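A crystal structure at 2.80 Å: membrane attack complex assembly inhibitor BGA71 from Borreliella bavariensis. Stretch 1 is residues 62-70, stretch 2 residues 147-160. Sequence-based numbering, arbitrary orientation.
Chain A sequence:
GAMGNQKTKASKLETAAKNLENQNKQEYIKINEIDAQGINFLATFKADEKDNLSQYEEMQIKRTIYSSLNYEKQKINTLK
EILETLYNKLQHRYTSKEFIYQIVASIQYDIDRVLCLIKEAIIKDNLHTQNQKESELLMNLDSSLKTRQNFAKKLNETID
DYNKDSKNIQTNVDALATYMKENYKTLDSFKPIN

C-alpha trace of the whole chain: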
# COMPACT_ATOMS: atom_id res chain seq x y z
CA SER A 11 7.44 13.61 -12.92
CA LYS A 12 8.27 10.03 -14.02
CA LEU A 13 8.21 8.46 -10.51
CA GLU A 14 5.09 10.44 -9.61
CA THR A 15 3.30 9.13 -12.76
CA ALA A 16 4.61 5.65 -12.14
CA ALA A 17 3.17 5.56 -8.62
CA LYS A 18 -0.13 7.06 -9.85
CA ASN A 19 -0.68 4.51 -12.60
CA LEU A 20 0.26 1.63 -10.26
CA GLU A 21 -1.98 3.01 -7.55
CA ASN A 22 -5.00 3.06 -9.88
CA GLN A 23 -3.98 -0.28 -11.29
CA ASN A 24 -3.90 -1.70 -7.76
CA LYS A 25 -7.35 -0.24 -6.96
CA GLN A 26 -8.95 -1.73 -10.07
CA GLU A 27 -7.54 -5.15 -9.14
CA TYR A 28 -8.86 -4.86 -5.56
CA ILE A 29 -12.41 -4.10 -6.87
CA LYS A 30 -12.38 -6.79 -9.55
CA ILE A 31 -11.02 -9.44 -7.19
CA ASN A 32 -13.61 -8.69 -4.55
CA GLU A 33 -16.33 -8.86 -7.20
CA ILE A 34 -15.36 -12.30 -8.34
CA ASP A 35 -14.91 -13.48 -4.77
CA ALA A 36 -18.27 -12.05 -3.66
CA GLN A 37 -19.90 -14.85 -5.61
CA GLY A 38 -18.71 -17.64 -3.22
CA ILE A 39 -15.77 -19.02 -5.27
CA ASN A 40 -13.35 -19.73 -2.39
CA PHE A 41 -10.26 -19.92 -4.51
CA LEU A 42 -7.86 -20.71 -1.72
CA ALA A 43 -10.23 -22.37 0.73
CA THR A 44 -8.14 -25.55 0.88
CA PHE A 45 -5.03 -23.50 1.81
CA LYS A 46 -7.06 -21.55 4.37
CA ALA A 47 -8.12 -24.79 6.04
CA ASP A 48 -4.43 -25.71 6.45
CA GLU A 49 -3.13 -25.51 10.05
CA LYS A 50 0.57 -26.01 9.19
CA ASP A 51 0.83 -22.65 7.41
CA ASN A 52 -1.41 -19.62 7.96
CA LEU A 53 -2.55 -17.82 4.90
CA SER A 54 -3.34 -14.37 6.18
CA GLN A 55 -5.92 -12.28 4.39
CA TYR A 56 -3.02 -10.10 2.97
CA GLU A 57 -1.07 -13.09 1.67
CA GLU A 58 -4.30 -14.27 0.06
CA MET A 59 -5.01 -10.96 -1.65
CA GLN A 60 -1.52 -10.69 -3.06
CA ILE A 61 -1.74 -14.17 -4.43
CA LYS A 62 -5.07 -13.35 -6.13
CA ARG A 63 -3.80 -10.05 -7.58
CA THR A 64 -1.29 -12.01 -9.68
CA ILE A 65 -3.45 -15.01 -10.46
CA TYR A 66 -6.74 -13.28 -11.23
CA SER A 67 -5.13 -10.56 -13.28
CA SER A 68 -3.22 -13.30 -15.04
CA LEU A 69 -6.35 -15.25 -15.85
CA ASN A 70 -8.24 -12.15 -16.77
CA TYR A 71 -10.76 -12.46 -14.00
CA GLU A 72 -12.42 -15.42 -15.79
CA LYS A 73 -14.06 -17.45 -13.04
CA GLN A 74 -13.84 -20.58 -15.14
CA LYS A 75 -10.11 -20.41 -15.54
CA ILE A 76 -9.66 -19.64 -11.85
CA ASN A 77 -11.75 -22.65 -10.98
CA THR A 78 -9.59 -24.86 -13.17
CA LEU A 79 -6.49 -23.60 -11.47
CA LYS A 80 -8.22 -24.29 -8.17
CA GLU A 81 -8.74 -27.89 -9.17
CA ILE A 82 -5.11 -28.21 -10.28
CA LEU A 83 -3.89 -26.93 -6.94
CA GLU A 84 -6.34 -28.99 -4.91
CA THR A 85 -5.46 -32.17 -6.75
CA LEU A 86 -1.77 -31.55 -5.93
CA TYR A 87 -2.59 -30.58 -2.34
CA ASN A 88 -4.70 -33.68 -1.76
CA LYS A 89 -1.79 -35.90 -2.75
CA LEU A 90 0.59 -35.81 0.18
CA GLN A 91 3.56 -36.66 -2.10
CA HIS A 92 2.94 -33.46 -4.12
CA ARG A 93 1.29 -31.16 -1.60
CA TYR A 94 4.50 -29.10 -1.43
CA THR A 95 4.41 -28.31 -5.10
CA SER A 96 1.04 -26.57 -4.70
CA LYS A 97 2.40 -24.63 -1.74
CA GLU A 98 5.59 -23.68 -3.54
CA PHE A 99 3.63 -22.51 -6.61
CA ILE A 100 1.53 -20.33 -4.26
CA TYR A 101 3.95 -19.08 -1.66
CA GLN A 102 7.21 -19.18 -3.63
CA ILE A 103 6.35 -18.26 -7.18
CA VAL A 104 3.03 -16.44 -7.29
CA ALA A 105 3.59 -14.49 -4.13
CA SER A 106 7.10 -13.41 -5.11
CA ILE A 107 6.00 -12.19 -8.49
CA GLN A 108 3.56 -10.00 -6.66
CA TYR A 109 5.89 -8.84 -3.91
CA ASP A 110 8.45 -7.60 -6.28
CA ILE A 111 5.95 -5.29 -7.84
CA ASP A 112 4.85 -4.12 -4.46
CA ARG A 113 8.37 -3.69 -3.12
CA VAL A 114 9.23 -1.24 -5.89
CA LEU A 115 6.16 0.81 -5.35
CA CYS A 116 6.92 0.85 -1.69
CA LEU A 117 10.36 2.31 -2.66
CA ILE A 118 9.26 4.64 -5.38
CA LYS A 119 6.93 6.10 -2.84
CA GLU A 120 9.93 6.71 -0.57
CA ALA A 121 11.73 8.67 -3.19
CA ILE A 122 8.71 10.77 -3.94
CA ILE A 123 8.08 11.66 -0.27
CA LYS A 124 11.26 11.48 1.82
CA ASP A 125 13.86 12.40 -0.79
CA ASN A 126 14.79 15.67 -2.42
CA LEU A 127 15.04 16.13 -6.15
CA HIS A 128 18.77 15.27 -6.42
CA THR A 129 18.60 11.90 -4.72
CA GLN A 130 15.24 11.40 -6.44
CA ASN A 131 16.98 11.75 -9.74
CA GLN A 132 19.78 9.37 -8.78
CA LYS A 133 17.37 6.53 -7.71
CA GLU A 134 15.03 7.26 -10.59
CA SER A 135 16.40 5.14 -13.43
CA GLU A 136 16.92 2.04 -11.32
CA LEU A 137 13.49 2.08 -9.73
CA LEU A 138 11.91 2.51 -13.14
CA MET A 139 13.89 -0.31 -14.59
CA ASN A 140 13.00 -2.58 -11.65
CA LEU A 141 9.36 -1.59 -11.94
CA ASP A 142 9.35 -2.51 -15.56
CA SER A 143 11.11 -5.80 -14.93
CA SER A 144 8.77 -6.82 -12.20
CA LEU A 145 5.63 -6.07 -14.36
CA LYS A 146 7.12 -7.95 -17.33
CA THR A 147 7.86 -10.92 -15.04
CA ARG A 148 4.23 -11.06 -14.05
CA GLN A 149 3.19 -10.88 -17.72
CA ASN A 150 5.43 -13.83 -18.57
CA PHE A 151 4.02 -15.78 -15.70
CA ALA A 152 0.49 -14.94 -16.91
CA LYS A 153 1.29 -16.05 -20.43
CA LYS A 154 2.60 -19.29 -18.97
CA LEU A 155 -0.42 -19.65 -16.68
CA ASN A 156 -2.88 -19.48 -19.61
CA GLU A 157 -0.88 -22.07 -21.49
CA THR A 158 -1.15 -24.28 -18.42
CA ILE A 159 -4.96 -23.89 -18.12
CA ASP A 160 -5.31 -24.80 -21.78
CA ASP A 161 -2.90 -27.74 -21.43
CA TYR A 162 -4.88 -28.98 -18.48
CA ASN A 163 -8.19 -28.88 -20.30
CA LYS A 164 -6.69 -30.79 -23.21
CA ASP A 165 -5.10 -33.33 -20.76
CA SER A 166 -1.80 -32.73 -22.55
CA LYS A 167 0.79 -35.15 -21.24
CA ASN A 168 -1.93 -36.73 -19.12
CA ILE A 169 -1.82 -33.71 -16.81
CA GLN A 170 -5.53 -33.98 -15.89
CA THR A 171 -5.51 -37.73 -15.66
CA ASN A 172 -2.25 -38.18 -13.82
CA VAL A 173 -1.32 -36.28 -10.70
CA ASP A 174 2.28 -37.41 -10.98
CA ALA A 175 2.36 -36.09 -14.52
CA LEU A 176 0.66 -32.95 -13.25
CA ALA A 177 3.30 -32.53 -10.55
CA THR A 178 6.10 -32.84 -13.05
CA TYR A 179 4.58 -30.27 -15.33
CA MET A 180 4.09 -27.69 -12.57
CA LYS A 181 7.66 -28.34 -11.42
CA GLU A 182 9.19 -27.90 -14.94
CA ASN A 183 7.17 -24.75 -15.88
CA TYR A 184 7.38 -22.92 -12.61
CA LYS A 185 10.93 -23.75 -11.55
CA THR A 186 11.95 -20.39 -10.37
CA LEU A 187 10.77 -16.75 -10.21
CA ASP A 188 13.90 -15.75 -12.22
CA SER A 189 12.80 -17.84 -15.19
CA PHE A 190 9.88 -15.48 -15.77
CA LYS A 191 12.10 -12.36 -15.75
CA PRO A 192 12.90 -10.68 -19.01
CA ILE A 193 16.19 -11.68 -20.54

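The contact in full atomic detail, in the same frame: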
# COMPACT_ATOMS: atom_id res chain seq x y z
N LYS A 62 -3.98 -13.60 -5.18
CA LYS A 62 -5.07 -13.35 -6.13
C LYS A 62 -4.81 -12.20 -7.13
O LYS A 62 -5.24 -12.28 -8.28
CB LYS A 62 -6.37 -13.03 -5.40
CG LYS A 62 -6.99 -14.23 -4.71
CD LYS A 62 -8.13 -13.76 -3.84
CE LYS A 62 -8.81 -14.89 -3.14
NZ LYS A 62 -9.64 -14.36 -2.01
N ARG A 63 -4.15 -11.15 -6.67
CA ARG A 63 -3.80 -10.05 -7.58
C ARG A 63 -3.08 -10.60 -8.79
O ARG A 63 -3.41 -10.30 -9.94
CB ARG A 63 -2.95 -9.00 -6.88
CG ARG A 63 -3.67 -8.20 -5.80
CD ARG A 63 -2.79 -7.47 -4.72
NE ARG A 63 -2.23 -6.29 -5.36
CZ ARG A 63 -1.25 -5.50 -4.88
NH1 ARG A 63 -0.75 -5.67 -3.68
NH2 ARG A 63 -0.82 -4.48 -5.60
N THR A 64 -2.08 -11.45 -8.55
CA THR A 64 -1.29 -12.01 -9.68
C THR A 64 -2.06 -13.01 -10.49
O THR A 64 -2.16 -12.90 -11.67
CB THR A 64 0.05 -12.63 -9.21
OG1 THR A 64 1.01 -11.59 -8.95
CG2 THR A 64 0.65 -13.48 -10.31
N ILE A 65 -2.72 -13.91 -9.80
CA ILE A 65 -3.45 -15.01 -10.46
C ILE A 65 -4.61 -14.49 -11.27
O ILE A 65 -4.69 -14.76 -12.46
CB ILE A 65 -4.01 -16.03 -9.42
CG1 ILE A 65 -2.90 -16.66 -8.59
CG2 ILE A 65 -4.84 -17.11 -10.11
CD1 ILE A 65 -2.33 -17.90 -9.16
N TYR A 66 -5.49 -13.74 -10.63
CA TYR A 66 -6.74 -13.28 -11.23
C TYR A 66 -6.46 -12.37 -12.38
O TYR A 66 -7.16 -12.41 -13.40
CB TYR A 66 -7.59 -12.56 -10.21
CG TYR A 66 -8.31 -13.43 -9.18
CD1 TYR A 66 -7.85 -14.67 -8.81
CD2 TYR A 66 -9.47 -12.98 -8.58
CE1 TYR A 66 -8.50 -15.43 -7.87
CE2 TYR A 66 -10.15 -13.72 -7.65
CZ TYR A 66 -9.65 -14.96 -7.31
OH TYR A 66 -10.30 -15.70 -6.34
N SER A 67 -5.48 -11.51 -12.21
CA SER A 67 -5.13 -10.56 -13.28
C SER A 67 -4.56 -11.39 -14.40
O SER A 67 -4.75 -11.05 -15.55
CB SER A 67 -4.13 -9.45 -12.84
OG SER A 67 -2.83 -9.98 -12.68
N SER A 68 -3.84 -12.45 -14.04
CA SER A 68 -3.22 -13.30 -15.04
C SER A 68 -4.22 -14.08 -15.86
O SER A 68 -4.07 -14.26 -17.07
CB SER A 68 -2.24 -14.28 -14.39
OG SER A 68 -1.05 -13.63 -13.89
N LEU A 69 -5.27 -14.53 -15.20
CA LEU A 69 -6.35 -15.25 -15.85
C LEU A 69 -7.52 -14.35 -16.18
O LEU A 69 -8.63 -14.81 -16.47
CB LEU A 69 -6.86 -16.35 -14.96
CG LEU A 69 -5.79 -17.35 -14.55
CD1 LEU A 69 -6.36 -18.28 -13.51
CD2 LEU A 69 -5.34 -18.12 -15.77
N ASN A 70 -7.26 -13.05 -16.22
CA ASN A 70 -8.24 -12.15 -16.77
C ASN A 70 -9.60 -12.09 -16.07
O ASN A 70 -10.57 -11.62 -16.62
CB ASN A 70 -8.38 -12.54 -18.20
CG ASN A 70 -7.85 -11.48 -19.04
OD1 ASN A 70 -8.39 -10.38 -19.03
ND2 ASN A 70 -6.65 -11.71 -19.60
N THR A 147 7.81 -9.60 -15.68
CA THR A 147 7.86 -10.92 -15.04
C THR A 147 6.44 -11.46 -14.86
O THR A 147 6.14 -12.60 -15.24
CB THR A 147 8.65 -10.90 -13.73
OG1 THR A 147 10.02 -10.54 -14.00
CG2 THR A 147 8.65 -12.25 -13.07
N ARG A 148 5.57 -10.63 -14.30
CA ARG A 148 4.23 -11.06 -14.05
C ARG A 148 3.49 -11.37 -15.36
O ARG A 148 2.65 -12.31 -15.43
CB ARG A 148 3.45 -10.03 -13.28
CG ARG A 148 2.05 -10.57 -13.01
CD ARG A 148 1.32 -9.83 -11.97
NE ARG A 148 0.92 -8.55 -12.48
CZ ARG A 148 0.22 -7.66 -11.80
NH1 ARG A 148 -0.19 -7.90 -10.58
NH2 ARG A 148 -0.06 -6.51 -12.37
N GLN A 149 3.78 -10.59 -16.41
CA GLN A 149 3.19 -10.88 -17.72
C GLN A 149 3.63 -12.25 -18.20
O GLN A 149 2.88 -12.93 -18.86
CB GLN A 149 3.54 -9.77 -18.75
CG GLN A 149 2.64 -8.55 -18.68
CD GLN A 149 3.27 -7.35 -19.36
OE1 GLN A 149 3.88 -7.47 -20.43
NE2 GLN A 149 3.14 -6.17 -18.73
N ASN A 150 4.91 -12.57 -18.01
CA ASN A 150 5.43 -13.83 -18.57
C ASN A 150 4.86 -14.96 -17.80
O ASN A 150 4.42 -15.94 -18.39
CB ASN A 150 6.95 -13.91 -18.56
CG ASN A 150 7.60 -12.82 -19.37
OD1 ASN A 150 8.67 -12.30 -19.00
ND2 ASN A 150 7.01 -12.49 -20.49
N PHE A 151 4.76 -14.80 -16.50
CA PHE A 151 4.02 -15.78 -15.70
C PHE A 151 2.58 -15.99 -16.19
O PHE A 151 2.11 -17.10 -16.25
CB PHE A 151 4.01 -15.36 -14.23
CG PHE A 151 3.03 -16.14 -13.39
CD1 PHE A 151 3.37 -17.39 -12.82
CD2 PHE A 151 1.75 -15.65 -13.18
CE1 PHE A 151 2.45 -18.10 -12.06
CE2 PHE A 151 0.85 -16.36 -12.42
CZ PHE A 151 1.18 -17.59 -11.86
N ALA A 152 1.88 -14.90 -16.49
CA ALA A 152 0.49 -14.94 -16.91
C ALA A 152 0.37 -15.69 -18.22
O ALA A 152 -0.52 -16.52 -18.42
CB ALA A 152 -0.05 -13.53 -17.03
N LYS A 153 1.28 -15.38 -19.14
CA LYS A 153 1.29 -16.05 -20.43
C LYS A 153 1.41 -17.56 -20.15
O LYS A 153 0.53 -18.33 -20.52
CB LYS A 153 2.43 -15.53 -21.28
CG LYS A 153 2.21 -15.64 -22.78
CD LYS A 153 1.35 -14.48 -23.31
CE LYS A 153 1.13 -14.61 -24.84
NZ LYS A 153 0.13 -13.63 -25.38
N LYS A 154 2.41 -17.93 -19.36
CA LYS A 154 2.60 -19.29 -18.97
C LYS A 154 1.41 -19.90 -18.29
O LYS A 154 1.06 -21.04 -18.57
CB LYS A 154 3.78 -19.42 -18.02
CG LYS A 154 4.38 -20.82 -18.01
CD LYS A 154 5.41 -20.97 -19.11
CE LYS A 154 5.81 -22.41 -19.34
NZ LYS A 154 5.40 -22.96 -20.67
N LEU A 155 0.76 -19.14 -17.41
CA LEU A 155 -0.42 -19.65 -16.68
C LEU A 155 -1.63 -19.95 -17.59
O LEU A 155 -2.38 -20.91 -17.35
CB LEU A 155 -0.80 -18.70 -15.58
CG LEU A 155 -1.94 -19.11 -14.62
CD1 LEU A 155 -1.73 -20.48 -14.01
CD2 LEU A 155 -2.10 -18.09 -13.53
N ASN A 156 -1.78 -19.20 -18.67
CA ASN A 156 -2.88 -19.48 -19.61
C ASN A 156 -2.62 -20.73 -20.44
O ASN A 156 -3.55 -21.52 -20.72
CB ASN A 156 -3.17 -18.27 -20.44
CG ASN A 156 -3.97 -17.29 -19.67
OD1 ASN A 156 -5.15 -17.50 -19.45
ND2 ASN A 156 -3.33 -16.21 -19.19
N GLU A 157 -1.34 -20.89 -20.78
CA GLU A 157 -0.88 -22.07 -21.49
C GLU A 157 -1.09 -23.35 -20.63
O GLU A 157 -1.45 -24.41 -21.12
CB GLU A 157 0.58 -21.97 -21.93
CG GLU A 157 1.04 -23.37 -22.19
CD GLU A 157 2.50 -23.53 -22.33
OE1 GLU A 157 3.24 -22.77 -21.74
OE2 GLU A 157 2.91 -24.45 -23.01
N THR A 158 -0.93 -23.20 -19.33
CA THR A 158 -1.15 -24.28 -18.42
C THR A 158 -2.65 -24.65 -18.26
O THR A 158 -2.99 -25.84 -18.33
CB THR A 158 -0.54 -23.91 -17.10
OG1 THR A 158 0.87 -23.96 -17.23
CG2 THR A 158 -0.97 -24.85 -15.96
N ILE A 159 -3.52 -23.66 -18.13
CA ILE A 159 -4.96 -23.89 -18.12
C ILE A 159 -5.41 -24.63 -19.39
O ILE A 159 -6.19 -25.58 -19.32
CB ILE A 159 -5.78 -22.58 -18.00
CG1 ILE A 159 -5.42 -21.79 -16.70
CG2 ILE A 159 -7.27 -22.87 -18.12
CD1 ILE A 159 -5.74 -22.45 -15.38
N ASP A 160 -4.96 -24.15 -20.55
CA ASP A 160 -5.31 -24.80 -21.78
C ASP A 160 -4.78 -26.25 -21.81
O ASP A 160 -5.50 -27.16 -22.20
CB ASP A 160 -4.69 -24.07 -22.93
CG ASP A 160 -5.25 -22.74 -23.13
OD1 ASP A 160 -6.20 -22.34 -22.40
OD2 ASP A 160 -4.70 -22.06 -24.01

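Where two helices pack at a steep angle, small residues at the crossing let the backbones come close, and larger side chains fill the space that opens away from it. The contact between residues 62-70 and 147-160 of BGA71 illustrates the principle. The helix axes approach to 9.4 Å at a crossing angle of -57°, yet the CA atoms of Ser 68 and Ala 152 lie only 4.5 Å apart. Three residues, Arg 148, Ser 68 and Leu 69, cover the most surface.

Ser 68 occupies the centre. Its CA-to-CB bond points toward the partner helix, and its side chain enters a hole formed by Arg 148, Phe 151, Ala 152 and Leu 155. The fit is tight: Ser 68 OG lies 3.3 Å from Ala 152 CB and 3.5 Å from Phe 151 CD2, the latter at the edge of the ring. A hydroxyl in so apolar a setting needs a partner, and the m rotamer supplies one within its own helix, since Ser 68 OG donates to Thr 64 O at 2.6 Å. The methyl of Ala 152, for its part, is small enough to leave the two backbones close together.

Arg 148 covers the N-terminal part of the contact with both its aliphatic chain and its guanidinium. Its CD packs 3.5 Å from Thr 64 OG1, and Ser 67 OG lies over one face of the guanidinium, 3.9 Å from Arg 148 CZ. The charged end finds its hydrogen bonds elsewhere in the structure, so the arginine serves here as a packing element. Nearby, Thr 64 turns its methyl to the aromatic ring, with CG2 3.6 Å from Phe 151 CE2.

Leu 69 closes the other end. It is the first residue to leave helical geometry, and although its CA-to-CB bond points sideways, its m,t rotamer brings the end of the chain nearer to the partner. Leu 69 CD2 lies 3.7 Å from Leu 155 CG and 3.8 Å from Ile 159 CG1, side chains one helical turn apart, so a buried aliphatic group meets its like.

The end of the helix also provides the one hydrogen bond between the stretches. Asn 156 ND2 donates to Ser 68 O at 3.0 Å, with an angle of 155° at the hydrogen. The same amide nitrogen also donates to Ala 152 O, 2.9 Å from Asn 156 ND2, so a single NH2 group links a carbonyl of its own helix to one across the contact. Altogether 473 Å² is buried, chiefly through close packing.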